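Local coordinates for flagellar hook-associated protein 3 (Bacillus cereus, PDB 5ZIY) that probably helps form the junction between the flagellar hook and the filament, as a hook-associated protein of the flagellin-related family, at residues D174-I177 with N178-E182. Sequence-based numbering, arbitrary orientation.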
ATOM      1  N   ASP A 174     -13.266   0.139   2.253  1.00 29.78           N
ATOM      2  CA  ASP A 174     -13.352   1.594   2.047  1.00 32.05           C
ATOM      3  C   ASP A 174     -12.085   2.280   2.559  1.00 28.79           C
ATOM      4  O   ASP A 174     -11.611   3.250   2.000  1.00 29.94           O
ATOM      5  CB  ASP A 174     -14.544   2.187   2.801  1.00 36.44           C
ATOM      6  CG  ASP A 174     -15.889   1.729   2.257  1.00 42.80           C
ATOM      7  OD1 ASP A 174     -15.955   1.260   1.096  1.00 47.60           O
ATOM      8  OD2 ASP A 174     -16.894   1.860   3.002  1.00 48.94           O
ATOM      9  N   GLY A 175     -11.567   1.811   3.668  1.00 26.78           N
ATOM     10  CA  GLY A 175     -10.247   2.249   4.128  1.00 24.94           C
ATOM     11  C   GLY A 175      -9.151   1.980   3.088  1.00 21.44           C
ATOM     12  O   GLY A 175      -8.298   2.813   2.872  1.00 21.00           O
ATOM     13  N   ILE A 176      -9.188   0.845   2.415  1.00 20.27           N
ATOM     14  CA  ILE A 176      -8.134   0.536   1.430  1.00 18.81           C
ATOM     15  C   ILE A 176      -8.346   1.367   0.157  1.00 19.89           C
ATOM     16  O   ILE A 176      -7.393   1.832  -0.469  1.00 18.84           O
ATOM     17  CB  ILE A 176      -8.153  -0.950   1.013  1.00 18.66           C
ATOM     18  CG1 ILE A 176      -7.785  -1.855   2.212  1.00 18.14           C
ATOM     19  CG2 ILE A 176      -7.299  -1.157  -0.268  1.00 18.52           C
ATOM     20  CD1 ILE A 176      -6.350  -1.707   2.752  1.00 17.45           C
ATOM     21  N   ILE A 177      -9.597   1.548  -0.226  1.00 21.92           N
ATOM     22  CA  ILE A 177      -9.888   2.390  -1.410  1.00 24.04           C
ATOM     23  C   ILE A 177      -9.416   3.846  -1.179  1.00 24.14           C
ATOM     24  O   ILE A 177      -8.779   4.429  -2.028  1.00 23.62           O
ATOM     25  CB  ILE A 177     -11.363   2.389  -1.760  1.00 27.42           C
ATOM     26  CG1 ILE A 177     -11.812   0.986  -2.209  1.00 28.16           C
ATOM     27  CG2 ILE A 177     -11.687   3.473  -2.832  1.00 30.42           C
ATOM     28  CD1 ILE A 177     -13.364   0.835  -2.334  1.00 32.33           C
ATOM     29  N   ASN A 178      -9.768   4.435  -0.043  1.00 25.47           N
ATOM     30  CA  ASN A 178      -9.316   5.795   0.256  1.00 26.56           C
ATOM     31  C   ASN A 178      -7.789   5.884   0.253  1.00 23.64           C
ATOM     32  O   ASN A 178      -7.224   6.869  -0.247  1.00 23.38           O
ATOM     33  CB  ASN A 178      -9.859   6.305   1.590  1.00 29.08           C
ATOM     34  CG  ASN A 178     -11.374   6.477   1.581  1.00 35.16           C
ATOM     35  OD1 ASN A 178     -11.978   6.607   0.526  1.00 40.48           O
ATOM     36  ND2 ASN A 178     -11.994   6.455   2.766  1.00 35.77           N
ATOM     37  N   ARG A 179      -7.093   4.885   0.797  1.00 21.57           N
ATOM     38  CA  ARG A 179      -5.614   4.960   0.727  1.00 19.66           C
ATOM     39  C   ARG A 179      -5.108   4.860  -0.723  1.00 19.14           C
ATOM     40  O   ARG A 179      -4.118   5.516  -1.108  1.00 18.65           O
ATOM     41  CB  ARG A 179      -4.938   3.889   1.582  1.00 18.51           C
ATOM     42  CG  ARG A 179      -3.398   3.969   1.595  1.00 17.79           C
ATOM     43  CD  ARG A 179      -2.895   5.267   2.223  1.00 18.76           C
ATOM     44  NE  ARG A 179      -3.264   5.390   3.633  1.00 20.74           N
ATOM     45  CZ  ARG A 179      -2.560   4.921   4.675  1.00 21.92           C
ATOM     46  NH1 ARG A 179      -1.398   4.267   4.483  1.00 21.25           N
ATOM     47  NH2 ARG A 179      -3.009   5.123   5.930  1.00 24.33           N
ATOM     48  N   THR A 180      -5.741   4.014  -1.514  1.00 19.70           N
ATOM     49  CA  THR A 180      -5.335   3.841  -2.891  1.00 20.98           C
ATOM     50  C   THR A 180      -5.453   5.189  -3.598  1.00 23.05           C
ATOM     51  O   THR A 180      -4.586   5.558  -4.376  1.00 23.73           O
ATOM     52  CB  THR A 180      -6.211   2.800  -3.590  1.00 22.58           C
ATOM     53  OG1 THR A 180      -6.051   1.556  -2.906  1.00 22.72           O
ATOM     54  CG2 THR A 180      -5.801   2.618  -5.035  1.00 24.68           C
ATOM     55  N   THR A 181      -6.491   5.938  -3.273  1.00 24.92           N
ATOM     56  CA  THR A 181      -6.737   7.225  -3.879  1.00 28.16           C
ATOM     57  C   THR A 181      -5.717   8.282  -3.451  1.00 27.39           C
ATOM     58  O   THR A 181      -5.216   9.040  -4.299  1.00 26.34           O
ATOM     59  CB  THR A 181      -8.132   7.693  -3.526  1.00 31.49           C
ATOM     60  OG1 THR A 181      -9.055   6.860  -4.234  1.00 36.46           O
ATOM     61  CG2 THR A 181      -8.347   9.154  -3.957  1.00 36.71           C
ATOM     62  N   GLU A 182      -5.407   8.315  -2.151  1.00 25.68           N
ATOM     63  CA  GLU A 182      -4.359   9.182  -1.637  1.00 26.18           C
ATOM     64  C   GLU A 182      -3.019   8.837  -2.307  1.00 23.49           C
ATOM     65  O   GLU A 182      -2.274   9.723  -2.704  1.00 24.42           O
ATOM     66  CB  GLU A 182      -4.272   9.095  -0.106  1.00 27.30           C
ATOM     67  CG  GLU A 182      -3.109   9.898   0.505  1.00 31.54           C
ATOM     68  CD  GLU A 182      -2.922   9.742   2.052  1.00 37.95           C
ATOM     69  OE1 GLU A 182      -3.673   8.980   2.742  1.00 38.70           O
ATOM     70  OE2 GLU A 182      -1.998  10.422   2.574  1.00 43.13           O
TER
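Thr180 returns to the carbonyl of Ile176 one helical turn back and grips it twice. Thr180 N donates to Ile176 O at 2.9 Å, and Thr180 OG1 to the same oxygen at 2.8 Å. The two donors come from opposite faces of the carbonyl plane, and OG1 stands 36° above it. With OG1 anti to the carbonyl carbon and beside the backbone N (chi1 -61°), the hydroxyl faces back toward Ile176 O. This is a common way for a threonine within a helix to satisfy its hydroxyl. CG2 of Ile176 comes within 4.0 Å of OG1 of Thr180, the two side chains meeting at an angle.

Ile176 is buried, whereas Ile177, Asn178 and Thr181 are exposed. There Thr181 repeats the pattern more loosely. Thr181 N bonds to Ile177 O at 3.0 Å, but Thr181 OG1 makes just a weak bond to Ile177 O at 3.3 Å. Asn178 N bonds almost straight to Asp174 O (171°). Arg179 N donates to Gly175 O. All four backbone bonds run from i to i-4, as in an alpha-helix.

The bent side chain of Arg179 leads away from residues 174-177. Arg179 NE lies 3.7 Å from Glu182 OE1, a long ion pair through charge alone.

Residues 174-182 belong to helix 162-204. Ile176 touches Val45 of helix 8-60 and Leu139 and Leu140 of helix 137-155, while Thr180 packs on Leu42 of helix 8-60.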